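Local coordinates for protein glutathione S-transferase (Xanthomonas axonopodis pv. citri, PDB 6NV6) that probably conjugates glutathione to electrophilic substrates, as a theta-class glutathione transferase, an enzyme class that also includes dehalogenases, at residues A[67-72]-A[96-101]; A[110-115]-A[131-136]; A[160-165]-A[186-191]; A[171-174]-A[178-181]; A[190-193]-A[197-200]. All coordinates share one frame; numbering follows the deposited sequence.

Contact 1: A[67-72]-A[96-101]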
# COMPACT_ATOMS: atom_id res chain seq x y z
N GLU A 67 -4.94 -3.57 12.21
CA GLU A 67 -4.21 -4.25 11.15
C GLU A 67 -4.58 -3.62 9.82
O GLU A 67 -5.75 -3.65 9.44
CB GLU A 67 -4.53 -5.74 11.16
CG GLU A 67 -3.68 -6.50 12.15
CD GLU A 67 -2.23 -6.59 11.70
OE1 GLU A 67 -1.98 -6.45 10.48
OE2 GLU A 67 -1.34 -6.80 12.56
N SER A 68 -3.57 -3.10 9.10
CA SER A 68 -3.77 -2.40 7.83
C SER A 68 -4.72 -3.17 6.91
O SER A 68 -5.79 -2.67 6.52
CB SER A 68 -2.43 -2.23 7.14
OG SER A 68 -1.41 -1.88 8.07
N ASN A 69 -4.35 -4.41 6.57
CA ASN A 69 -5.09 -5.13 5.55
C ASN A 69 -6.47 -5.55 6.04
O ASN A 69 -7.42 -5.60 5.24
CB ASN A 69 -4.29 -6.34 5.07
CG ASN A 69 -2.98 -5.95 4.39
OD1 ASN A 69 -2.77 -4.79 4.03
ND2 ASN A 69 -2.10 -6.92 4.23
N ALA A 70 -6.62 -5.84 7.34
CA ALA A 70 -7.95 -6.04 7.90
C ALA A 70 -8.78 -4.76 7.79
O ALA A 70 -9.97 -4.80 7.45
CB ALA A 70 -7.85 -6.51 9.35
N ILE A 71 -8.17 -3.61 8.11
CA ILE A 71 -8.85 -2.33 7.96
C ILE A 71 -9.32 -2.15 6.52
O ILE A 71 -10.44 -1.68 6.27
CB ILE A 71 -7.93 -1.17 8.40
CG1 ILE A 71 -7.64 -1.27 9.90
CG2 ILE A 71 -8.57 0.17 8.09
CD1 ILE A 71 -6.49 -0.41 10.35
N VAL A 72 -8.49 -2.54 5.56
CA VAL A 72 -8.86 -2.36 4.16
C VAL A 72 -10.04 -3.26 3.83
O VAL A 72 -11.09 -2.80 3.36
CB VAL A 72 -7.66 -2.65 3.23
CG1 VAL A 72 -8.12 -2.78 1.77
CG2 VAL A 72 -6.58 -1.57 3.38
N ARG A 96 -4.25 -12.67 -2.27
CA ARG A 96 -2.90 -13.20 -2.13
C ARG A 96 -1.85 -12.09 -2.17
O ARG A 96 -0.77 -12.25 -1.58
CB ARG A 96 -2.62 -14.21 -3.23
CG ARG A 96 -2.48 -13.54 -4.57
CD ARG A 96 -2.01 -14.48 -5.61
NE ARG A 96 -3.10 -15.34 -6.02
CZ ARG A 96 -3.56 -15.40 -7.26
NH1 ARG A 96 -3.02 -14.63 -8.20
NH2 ARG A 96 -4.56 -16.22 -7.56
N TRP A 97 -2.13 -10.99 -2.86
CA TRP A 97 -1.15 -9.91 -2.93
C TRP A 97 -1.24 -9.05 -1.69
O TRP A 97 -0.25 -8.42 -1.31
CB TRP A 97 -1.35 -9.09 -4.20
CG TRP A 97 -0.92 -9.87 -5.39
CD1 TRP A 97 -1.72 -10.46 -6.32
CD2 TRP A 97 0.43 -10.19 -5.76
NE1 TRP A 97 -0.96 -11.12 -7.25
CE2 TRP A 97 0.37 -10.97 -6.93
CE3 TRP A 97 1.68 -9.89 -5.21
CZ2 TRP A 97 1.51 -11.44 -7.57
CZ3 TRP A 97 2.81 -10.36 -5.84
CH2 TRP A 97 2.72 -11.13 -7.01
N MET A 98 -2.39 -9.05 -1.03
CA MET A 98 -2.48 -8.40 0.27
C MET A 98 -1.60 -9.11 1.29
O MET A 98 -0.79 -8.47 1.98
CB MET A 98 -3.94 -8.36 0.73
CG MET A 98 -4.88 -7.68 -0.25
SD MET A 98 -6.56 -7.55 0.40
CE MET A 98 -6.34 -6.14 1.51
N ASP A 99 -1.73 -10.44 1.39
CA ASP A 99 -0.88 -11.20 2.30
C ASP A 99 0.59 -11.13 1.90
O ASP A 99 1.47 -11.01 2.75
CB ASP A 99 -1.34 -12.65 2.34
CG ASP A 99 -2.45 -12.89 3.32
OD1 ASP A 99 -2.65 -12.05 4.23
OD2 ASP A 99 -3.13 -13.93 3.18
N TRP A 100 0.87 -11.22 0.59
CA TRP A 100 2.25 -11.21 0.13
C TRP A 100 2.93 -9.87 0.41
O TRP A 100 4.13 -9.83 0.72
CB TRP A 100 2.26 -11.55 -1.37
CG TRP A 100 3.61 -11.54 -2.03
CD1 TRP A 100 4.41 -12.61 -2.24
CD2 TRP A 100 4.27 -10.42 -2.62
NE1 TRP A 100 5.56 -12.23 -2.91
CE2 TRP A 100 5.49 -10.89 -3.15
CE3 TRP A 100 3.96 -9.06 -2.74
CZ2 TRP A 100 6.39 -10.05 -3.79
CZ3 TRP A 100 4.87 -8.22 -3.39
CH2 TRP A 100 6.07 -8.72 -3.90
N THR A 101 2.19 -8.77 0.31
CA THR A 101 2.78 -7.47 0.63
C THR A 101 3.28 -7.45 2.06
O THR A 101 4.40 -6.98 2.33
CB THR A 101 1.75 -6.36 0.40
OG1 THR A 101 1.41 -6.29 -0.99
CG2 THR A 101 2.31 -5.02 0.83
O HOH W 1 -3.38 -9.39 4.49
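Asn69 and Met98 face each other with both CA-CB bonds directed across the gap; Asn69 CA and Met98 CA are 6.7 Å apart, the nearest CA pair between the two segments. The thioether chain runs straight out past CG and SD and then bends at its last torsion (chi3 79°), which turns the methyl toward the other helix. There CE meets CG1 of Val72 at 3.8 Å, and the two side chains pass at a slant rather than end to end. The same methyl lies 4.1 Å from Asn69 CB, so it occupies the angle between residues one helical turn apart. These helices belong to different domains: 67-72 opens helix 68-79 of the thioredoxin-like N-terminal domain, whereas 96-101 is part of helix 88-118, the long first helix of the all-helical C-terminal domain. The contact is therefore a piece of the interdomain interface of the glutathione transferase fold. On its polar side Asn69 ND2 lies 3.0 Å from Met98 O. The clear bond of this nitrogen is to a water 2.8 Å away, which accepts from it. The water in turn donates to OD1 of Asp99, also at 2.8 Å, giving an indirect link between the helices. At the other end of the amide, Asn69 OD1 is hydrogen-bonded to Lys17 NZ on helix 13-25, which restricts its rotation. Pro164, from helix 163-174, packs against both Asn69 and Met98.

Contact 2: A[110-115]-A[131-136]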
# COMPACT_ATOMS: atom_id res chain seq x y z
N ARG A 110 10.78 -1.85 3.95
CA ARG A 110 10.89 -0.88 5.03
C ARG A 110 12.35 -0.70 5.44
O ARG A 110 12.76 0.40 5.82
CB ARG A 110 10.04 -1.31 6.23
N ASP A 111 13.14 -1.77 5.32
CA ASP A 111 14.57 -1.68 5.60
C ASP A 111 15.28 -0.83 4.56
O ASP A 111 16.04 0.08 4.90
CB ASP A 111 15.17 -3.08 5.66
CG ASP A 111 16.24 -3.21 6.71
OD1 ASP A 111 15.96 -2.86 7.88
OD2 ASP A 111 17.35 -3.68 6.37
N LEU A 112 15.04 -1.12 3.27
CA LEU A 112 15.58 -0.28 2.21
C LEU A 112 15.19 1.17 2.43
O LEU A 112 16.03 2.07 2.41
CB LEU A 112 15.07 -0.75 0.84
CG LEU A 112 15.53 0.16 -0.30
CD1 LEU A 112 17.04 0.05 -0.50
CD2 LEU A 112 14.80 -0.15 -1.58
N PHE A 113 13.90 1.41 2.68
CA PHE A 113 13.43 2.78 2.80
C PHE A 113 14.04 3.49 3.99
O PHE A 113 14.25 4.71 3.94
CB PHE A 113 11.91 2.81 2.88
CG PHE A 113 11.35 4.18 2.94
CD1 PHE A 113 11.17 4.82 4.16
CD2 PHE A 113 11.05 4.87 1.78
CE1 PHE A 113 10.67 6.12 4.23
CE2 PHE A 113 10.53 6.18 1.83
CZ PHE A 113 10.35 6.80 3.07
N TRP A 114 14.33 2.78 5.08
CA TRP A 114 14.89 3.46 6.24
C TRP A 114 16.31 3.93 5.96
O TRP A 114 16.64 5.10 6.15
CB TRP A 114 14.85 2.55 7.48
CG TRP A 114 13.70 2.92 8.41
CD1 TRP A 114 12.43 2.40 8.40
CD2 TRP A 114 13.72 3.90 9.46
NE1 TRP A 114 11.67 3.00 9.38
CE2 TRP A 114 12.43 3.92 10.05
CE3 TRP A 114 14.71 4.76 9.97
CZ2 TRP A 114 12.10 4.76 11.12
CZ3 TRP A 114 14.37 5.61 11.04
CH2 TRP A 114 13.08 5.60 11.60
N GLY A 115 17.16 3.03 5.47
CA GLY A 115 18.53 3.37 5.13
C GLY A 115 18.73 4.54 4.18
O GLY A 115 19.82 5.11 4.13
N ALA A 131 21.60 -4.79 -0.37
CA ALA A 131 20.94 -6.09 -0.41
C ALA A 131 19.43 -5.94 -0.34
O ALA A 131 18.70 -6.65 -1.04
CB ALA A 131 21.46 -6.97 0.73
N ALA A 132 18.95 -5.01 0.49
CA ALA A 132 17.53 -4.70 0.48
C ALA A 132 17.08 -4.25 -0.90
O ALA A 132 16.10 -4.77 -1.45
CB ALA A 132 17.23 -3.63 1.53
N LEU A 133 17.81 -3.29 -1.49
CA LEU A 133 17.43 -2.79 -2.81
C LEU A 133 17.40 -3.92 -3.83
O LEU A 133 16.49 -3.98 -4.67
CB LEU A 133 18.40 -1.71 -3.27
CG LEU A 133 18.11 -1.21 -4.70
CD1 LEU A 133 16.72 -0.63 -4.76
CD2 LEU A 133 19.12 -0.19 -5.19
N THR A 134 18.38 -4.82 -3.78
CA THR A 134 18.42 -5.89 -4.77
C THR A 134 17.29 -6.88 -4.56
O THR A 134 16.70 -7.38 -5.52
CB THR A 134 19.79 -6.58 -4.72
OG1 THR A 134 20.80 -5.69 -5.20
CG2 THR A 134 19.77 -7.86 -5.56
N GLN A 135 16.96 -7.18 -3.30
CA GLN A 135 15.90 -8.15 -3.05
C GLN A 135 14.52 -7.55 -3.23
O GLN A 135 13.61 -8.19 -3.77
CB GLN A 135 16.05 -8.74 -1.65
CG GLN A 135 15.24 -10.00 -1.49
CD GLN A 135 15.11 -10.41 -0.06
OE1 GLN A 135 14.11 -11.03 0.32
NE2 GLN A 135 16.11 -10.08 0.75
N SER A 136 14.33 -6.32 -2.74
CA SER A 136 13.13 -5.56 -3.08
C SER A 136 12.83 -5.69 -4.57
O SER A 136 11.72 -6.07 -4.97
CB SER A 136 13.33 -4.09 -2.71
OG SER A 136 13.26 -3.90 -1.30
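Leu112 makes all the close contacts of 110-115, reaching Ala132, Leu133 and Ser136 with different parts of its side chain. Just ahead of it, Asp111 points along the flank of the interface, and its carboxylate makes a long, weak ion pair with Arg128. At Leu112 itself the contact starts close to the backbone: its CB lies 3.7 Å from Ala132 CB. The small alanine side chain accords with the 5.1 Å separation of Leu112 CA and Ala132 CA. Farther out, CG stands opposite the backbone nitrogen (chi1 176°) and sends the two methyls along 131-136. CD1 reaches Leu133 CB at 3.6 Å, while CD2 touches Leu133 CD1 at 3.7 Å, so the two leucines meet at a slant through both branches. The short helical segments run largely against each other, with a crossing angle of -137° and axes 8.6 Å apart at closest. They belong to helices 88-118 and 126-146, consecutive antiparallel helices of the glutathione transferase C-terminal bundle. Leu112 CD2 also comes within 4.1 Å of Ser136 OG, but that hydroxyl is committed to its own helix. It donates to Ala132 O at 3.0 Å from well above the carbonyl plane (52° out of it), and the same oxygen accepts the backbone N-H of Ser136. One residue beyond Leu112, Phe113 turns to Met175 and Leu206 on another side of its helix. Trp172 of helix 163-174 touches Leu112, Leu133 and Ser136 together, and Val108, a turn before Leu112, packs on Ala132 and Ser136.

Contact 3: A[160-165]-A[186-191]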
# COMPACT_ATOMS: atom_id res chain seq x y z
N MET A 160 -9.67 -4.11 -3.79
CA MET A 160 -8.92 -4.00 -2.54
C MET A 160 -7.55 -4.66 -2.63
O MET A 160 -6.61 -4.24 -1.94
CB MET A 160 -9.72 -4.64 -1.41
CG MET A 160 -10.15 -6.08 -1.74
SD MET A 160 -10.84 -6.96 -0.33
CE MET A 160 -11.63 -5.57 0.45
N GLY A 161 -7.43 -5.71 -3.45
CA GLY A 161 -6.18 -6.45 -3.54
C GLY A 161 -5.02 -5.61 -4.02
O GLY A 161 -3.87 -5.91 -3.70
N ASP A 162 -5.29 -4.55 -4.79
CA ASP A 162 -4.21 -3.69 -5.25
C ASP A 162 -3.74 -2.69 -4.20
O ASP A 162 -2.68 -2.07 -4.37
CB ASP A 162 -4.67 -2.91 -6.49
CG ASP A 162 -4.86 -3.80 -7.70
OD1 ASP A 162 -5.94 -4.44 -7.80
OD2 ASP A 162 -3.94 -3.83 -8.54
N ILE A 163 -4.49 -2.53 -3.12
CA ILE A 163 -4.29 -1.40 -2.22
C ILE A 163 -3.05 -1.56 -1.35
O ILE A 163 -2.26 -0.60 -1.25
CB ILE A 163 -5.56 -1.17 -1.40
CG1 ILE A 163 -6.64 -0.55 -2.28
CG2 ILE A 163 -5.28 -0.28 -0.18
CD1 ILE A 163 -7.97 -0.39 -1.59
N PRO A 164 -2.79 -2.71 -0.70
CA PRO A 164 -1.58 -2.78 0.15
C PRO A 164 -0.28 -2.57 -0.61
O PRO A 164 0.51 -1.68 -0.23
CB PRO A 164 -1.67 -4.19 0.76
CG PRO A 164 -3.12 -4.50 0.74
CD PRO A 164 -3.65 -3.89 -0.51
N LEU A 165 -0.03 -3.33 -1.69
CA LEU A 165 1.18 -3.09 -2.47
C LEU A 165 1.15 -1.72 -3.16
O LEU A 165 2.20 -1.08 -3.31
CB LEU A 165 1.38 -4.19 -3.50
CG LEU A 165 2.71 -4.13 -4.25
CD1 LEU A 165 3.90 -4.25 -3.29
CD2 LEU A 165 2.78 -5.21 -5.32
N GLN A 186 5.24 -0.71 -13.49
CA GLN A 186 5.22 0.74 -13.64
C GLN A 186 3.93 1.24 -14.29
O GLN A 186 3.37 2.26 -13.88
CB GLN A 186 6.42 1.19 -14.47
CG GLN A 186 6.42 2.66 -14.80
CD GLN A 186 7.71 3.12 -15.43
OE1 GLN A 186 8.75 2.47 -15.25
NE2 GLN A 186 7.66 4.22 -16.18
N ALA A 187 3.45 0.54 -15.33
CA ALA A 187 2.20 0.94 -15.97
C ALA A 187 1.03 0.82 -15.01
O ALA A 187 0.07 1.61 -15.09
CB ALA A 187 1.96 0.10 -17.22
N TRP A 188 1.08 -0.16 -14.11
CA TRP A 188 0.08 -0.28 -13.05
C TRP A 188 0.13 0.92 -12.12
O TRP A 188 -0.90 1.49 -11.77
CB TRP A 188 0.33 -1.59 -12.30
CG TRP A 188 -0.36 -1.81 -10.97
CD1 TRP A 188 -1.69 -2.07 -10.75
CD2 TRP A 188 0.27 -1.90 -9.68
NE1 TRP A 188 -1.92 -2.28 -9.42
CE2 TRP A 188 -0.74 -2.19 -8.74
CE3 TRP A 188 1.59 -1.75 -9.23
CZ2 TRP A 188 -0.48 -2.33 -7.36
CZ3 TRP A 188 1.85 -1.90 -7.86
CH2 TRP A 188 0.82 -2.18 -6.94
N TYR A 189 1.34 1.33 -11.73
CA TYR A 189 1.49 2.52 -10.91
C TYR A 189 0.98 3.75 -11.65
O TYR A 189 0.41 4.65 -11.03
CB TYR A 189 2.95 2.69 -10.51
CG TYR A 189 3.23 3.96 -9.74
CD1 TYR A 189 2.47 4.31 -8.64
CD2 TYR A 189 4.27 4.81 -10.12
CE1 TYR A 189 2.72 5.46 -7.94
CE2 TYR A 189 4.53 5.96 -9.42
CZ TYR A 189 3.76 6.28 -8.34
OH TYR A 189 4.01 7.44 -7.65
N ALA A 190 1.18 3.81 -12.97
CA ALA A 190 0.66 4.92 -13.75
C ALA A 190 -0.86 4.96 -13.72
O ALA A 190 -1.45 6.04 -13.71
CB ALA A 190 1.17 4.84 -15.19
N ARG A 191 -1.51 3.80 -13.69
CA ARG A 191 -2.97 3.78 -13.66
C ARG A 191 -3.50 4.04 -12.26
O ARG A 191 -4.60 4.58 -12.10
CB ARG A 191 -3.48 2.44 -14.18
CG ARG A 191 -3.23 2.22 -15.66
CD ARG A 191 -3.89 0.93 -16.15
NE ARG A 191 -3.36 -0.26 -15.49
CZ ARG A 191 -2.32 -0.97 -15.91
NH1 ARG A 191 -1.84 -1.97 -15.17
NH2 ARG A 191 -1.69 -0.66 -17.04
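Trp188 NE1 donates a hydrogen bond to Asp162 OD2, 2.7 Å away, and this bond is the polar centre of the contact. Its N-H...O angle of 143° is bent, since OD2 sits 24° out of the indole plane. The nitrogen meets OD2 on the anti side of the carboxylate, 17° out of its plane. At the far end of the indole the interaction turns apolar: Trp188 CH2 lies 3.8 Å from Leu165 CG, and the leucine backbone also comes up against the ring rim. Between them, CZ2 of Trp188 is 3.7 Å from Asp162 O. One indole edge thus spans the turn from Asp162 to Leu165. With CG anti to the backbone nitrogen, the indole reaches out from helix 183-193 and spans the 9.5 Å between Asp162 CA and Trp188 CA. In the second shell Leu153 N is hydrogen-bonded to the same OD2, and Ser154 OG to OD1, so both carboxylate oxygens are engaged by the preceding loop. This resembles the aspartate of GST motif II, which ties that loop to the core helix, here 163-174. Ile169 of that helix and Leu147 also pack on Trp188. With donors from an indole, a backbone amide and a hydroxyl gathered around a buried side chain, Asp162 is probably held as a carboxylate, its charge offset by hydrogen bonds.

Contact 4: A[171-174]-A[178-181]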
# COMPACT_ATOMS: atom_id res chain seq x y z
N ALA A 171 6.17 4.72 -2.57
CA ALA A 171 7.52 4.91 -2.02
C ALA A 171 8.57 4.34 -2.96
O ALA A 171 9.59 4.98 -3.23
CB ALA A 171 7.62 4.26 -0.64
N TRP A 172 8.33 3.13 -3.49
CA TRP A 172 9.28 2.51 -4.40
C TRP A 172 9.66 3.42 -5.56
O TRP A 172 10.84 3.55 -5.89
CB TRP A 172 8.70 1.19 -4.92
CG TRP A 172 9.53 0.53 -5.99
CD1 TRP A 172 9.27 0.47 -7.34
CD2 TRP A 172 10.76 -0.19 -5.79
NE1 TRP A 172 10.25 -0.24 -7.98
CE2 TRP A 172 11.18 -0.65 -7.06
CE3 TRP A 172 11.54 -0.49 -4.68
CZ2 TRP A 172 12.34 -1.40 -7.23
CZ3 TRP A 172 12.70 -1.23 -4.86
CH2 TRP A 172 13.09 -1.67 -6.12
N PHE A 173 8.69 4.05 -6.19
CA PHE A 173 8.97 4.77 -7.42
C PHE A 173 9.43 6.20 -7.19
O PHE A 173 10.12 6.76 -8.05
CB PHE A 173 7.72 4.78 -8.32
CG PHE A 173 7.56 3.52 -9.14
CD1 PHE A 173 8.50 3.19 -10.11
CD2 PHE A 173 6.49 2.65 -8.92
CE1 PHE A 173 8.35 2.04 -10.86
CE2 PHE A 173 6.35 1.50 -9.67
CZ PHE A 173 7.28 1.19 -10.64
N GLU A 174 9.10 6.80 -6.05
CA GLU A 174 9.46 8.19 -5.81
C GLU A 174 10.63 8.33 -4.86
O GLU A 174 11.16 9.43 -4.70
CB GLU A 174 8.24 8.96 -5.28
CG GLU A 174 6.99 8.76 -6.16
CD GLU A 174 7.19 9.18 -7.62
OE1 GLU A 174 7.99 10.12 -7.86
OE2 GLU A 174 6.56 8.58 -8.54
N GLU A 178 18.06 3.81 -7.66
CA GLU A 178 18.11 3.27 -9.02
C GLU A 178 17.31 1.98 -9.03
O GLU A 178 17.67 1.02 -8.33
CB GLU A 178 19.55 3.04 -9.49
CG GLU A 178 19.67 2.92 -11.01
CD GLU A 178 21.11 2.92 -11.54
OE1 GLU A 178 22.04 2.57 -10.78
OE2 GLU A 178 21.30 3.28 -12.73
N ARG A 179 16.22 1.95 -9.81
CA ARG A 179 15.28 0.84 -9.86
C ARG A 179 15.53 -0.03 -11.08
O ARG A 179 15.86 0.47 -12.15
CB ARG A 179 13.84 1.36 -9.91
CG ARG A 179 13.26 1.70 -8.56
CD ARG A 179 12.04 2.59 -8.67
NE ARG A 179 12.35 3.85 -9.35
CZ ARG A 179 12.72 4.97 -8.75
NH1 ARG A 179 13.10 6.01 -9.46
NH2 ARG A 179 12.79 5.03 -7.43
N PRO A 180 15.36 -1.35 -10.97
CA PRO A 180 15.39 -2.18 -12.18
C PRO A 180 14.15 -1.92 -13.03
O PRO A 180 13.11 -1.48 -12.56
CB PRO A 180 15.39 -3.60 -11.61
CG PRO A 180 14.59 -3.46 -10.36
CD PRO A 180 14.96 -2.11 -9.78
N GLU A 181 14.28 -2.22 -14.32
CA GLU A 181 13.19 -1.99 -15.25
C GLU A 181 12.09 -3.02 -15.00
O GLU A 181 12.29 -4.22 -15.20
CB GLU A 181 13.70 -2.06 -16.69
CG GLU A 181 14.02 -0.70 -17.31
CD GLU A 181 12.82 -0.06 -17.99
OE1 GLU A 181 11.68 -0.51 -17.73
OE2 GLU A 181 13.04 0.89 -18.78
O HOH W 2 10.83 -0.60 -11.06
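Arg179 NH2 donates to Trp172 O at 2.9 Å. This direct hydrogen bond lies in the carbonyl plane, although its 134° N-H...O angle is well short of straight. The same nitrogen is hydrogen-bonded to Met175 O, so one guanidinium nitrogen serves two carbonyls around the end of helix 163-174. Phe173 O sits over a face of the guanidinium, 3.2 Å from Arg179 CZ; the angles there are too poor for a hydrogen bond, but the charge may still favour the oxygen. A second polar link is indirect: a water accepts from Trp172 NE1 at 3.2 Å and donates to Pro180 O at 2.9 Å. Aromatic contact comes from the aliphatic part of the arginine. CD lies over the five-membered ring of Trp172, 3.7 Å from its centroid and 22° off the normal, as a CH-pi interaction. The bend at chi3, about CG-CD, turns the guanidinium so that its plane stands at 78° to the indole; any cation-pi attraction to that ring is weak and long-range. In apolar packing, Pro180 CD meets the indole edge at CZ2, 3.7 Å away; Phe173 CD1 lies 3.9 Å from Arg179 CD, in oblique van der Waals contact. The arrangement fastens the loop leading to helix 183-193 back onto the end of helix 163-174. Trp172 extends inward between helices 88-118 and 126-146, while Phe173 packs on Leu185 and Gln186 of helix 183-193.

Contact 5: A[190-193]-A[197-200]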
# COMPACT_ATOMS: atom_id res chain seq x y z
N ALA A 190 1.18 3.81 -12.97
CA ALA A 190 0.66 4.92 -13.75
C ALA A 190 -0.86 4.96 -13.72
O ALA A 190 -1.45 6.04 -13.71
CB ALA A 190 1.17 4.84 -15.19
N ARG A 191 -1.51 3.80 -13.69
CA ARG A 191 -2.97 3.78 -13.66
C ARG A 191 -3.50 4.04 -12.26
O ARG A 191 -4.60 4.58 -12.10
CB ARG A 191 -3.48 2.44 -14.18
CG ARG A 191 -3.23 2.22 -15.66
CD ARG A 191 -3.89 0.93 -16.15
NE ARG A 191 -3.36 -0.26 -15.49
CZ ARG A 191 -2.32 -0.97 -15.91
NH1 ARG A 191 -1.84 -1.97 -15.17
NH2 ARG A 191 -1.69 -0.66 -17.04
N LEU A 192 -2.73 3.65 -11.24
CA LEU A 192 -3.10 4.03 -9.88
C LEU A 192 -3.08 5.55 -9.73
O LEU A 192 -3.99 6.13 -9.13
CB LEU A 192 -2.15 3.38 -8.88
CG LEU A 192 -2.24 1.86 -8.74
CD1 LEU A 192 -1.18 1.33 -7.79
CD2 LEU A 192 -3.63 1.42 -8.31
N ARG A 193 -2.07 6.20 -10.31
CA ARG A 193 -1.89 7.63 -10.13
C ARG A 193 -3.04 8.44 -10.71
O ARG A 193 -3.26 9.57 -10.27
CB ARG A 193 -0.55 8.07 -10.73
CG ARG A 193 0.63 7.73 -9.81
CD ARG A 193 1.94 8.39 -10.23
NE ARG A 193 1.98 8.80 -11.63
CZ ARG A 193 2.54 8.09 -12.62
NH1 ARG A 193 3.13 6.93 -12.38
NH2 ARG A 193 2.52 8.56 -13.85
N ALA A 197 -8.64 9.13 -5.28
CA ALA A 197 -8.50 8.53 -3.96
C ALA A 197 -7.05 8.14 -3.69
O ALA A 197 -6.58 8.25 -2.56
CB ALA A 197 -9.42 7.32 -3.81
N TYR A 198 -6.34 7.71 -4.73
CA TYR A 198 -4.93 7.39 -4.58
C TYR A 198 -4.09 8.66 -4.41
O TYR A 198 -3.13 8.67 -3.63
CB TYR A 198 -4.46 6.58 -5.79
CG TYR A 198 -3.05 6.08 -5.71
CD1 TYR A 198 -2.75 4.91 -5.00
CD2 TYR A 198 -2.02 6.73 -6.37
CE1 TYR A 198 -1.46 4.43 -4.95
CE2 TYR A 198 -0.73 6.26 -6.31
CZ TYR A 198 -0.45 5.11 -5.60
OH TYR A 198 0.85 4.63 -5.55
N GLN A 199 -4.43 9.72 -5.14
CA GLN A 199 -3.69 10.98 -5.00
C GLN A 199 -3.84 11.56 -3.60
O GLN A 199 -2.87 12.05 -3.02
CB GLN A 199 -4.18 11.98 -6.04
CG GLN A 199 -3.87 11.64 -7.48
CD GLN A 199 -4.76 12.39 -8.43
OE1 GLN A 199 -5.44 13.34 -8.03
NE2 GLN A 199 -4.78 11.98 -9.69
N ARG A 200 -5.06 11.52 -3.06
CA ARG A 200 -5.28 12.10 -1.74
C ARG A 200 -4.88 11.14 -0.62
O ARG A 200 -4.44 11.59 0.45
CB ARG A 200 -6.75 12.50 -1.59
CG ARG A 200 -7.19 13.59 -2.55
CD ARG A 200 -8.64 13.95 -2.31
NE ARG A 200 -9.48 12.76 -2.41
CZ ARG A 200 -10.24 12.47 -3.47
NH1 ARG A 200 -10.87 11.30 -3.55
NH2 ARG A 200 -10.29 13.33 -4.48
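Arg193 O accepts a hydrogen bond from Gln199 NE2 at 2.9 Å. The bond is almost straight (170° at the hydrogen), and it lies both in the carbonyl plane and close to the plane of the glutamine amide. Gln199 is extended beyond CG, which carries its amide back to the backbone of Arg193. Beside this bond the packing centres on Tyr198. Leu192 CB stands over the middle of the phenol ring, 3.9 Å from the centroid and only 4° off the normal, as a CH-pi contact. Leu192 O lies 3.4 Å from Tyr198 CB, and Arg193 CG, part of the aliphatic stem, comes within 4.0 Å of Tyr198 CE2. The ring reaches this position with CG anti to the backbone nitrogen (chi1 -175°). Its hydroxyl extends past Leu192 to a hydrogen bond with Gly166 O on helix 163-174, and Trp20 of helix 13-25 meets the ring edge-to-face. The two segments thus form a tight turn between two consecutive helices, 183-193 and 196-201, a local joint of the glutathione transferase C-terminal domain that here abuts helix 13-25 of the thioredoxin-like domain.

How the contacts relate
Helix 163-174 connects the set. Its N-terminal part, in contact 3, packs against contact 1 through Pro164 CG and Met98 CE, 3.7 Å apart, while its end forms contact 4, which is nested inside the loop that contact 3 closes. Contacts 3 and 4 also meet where Tyr189 OH and Glu174 OE2, 2.9 Å apart, probably share a hydrogen bond. Contact 5 continues from contact 3, sharing Ala190 and Arg191, with centres about 8 Å apart. Contacts 2 and 4 join through Trp172, centres about 11 Å apart. Contacts 1 and 2 use one helix, 88-118, with centres about 20 Å apart. Contact 1 includes the start of helix 68-79, which in related transferases contributes to the glutathione site.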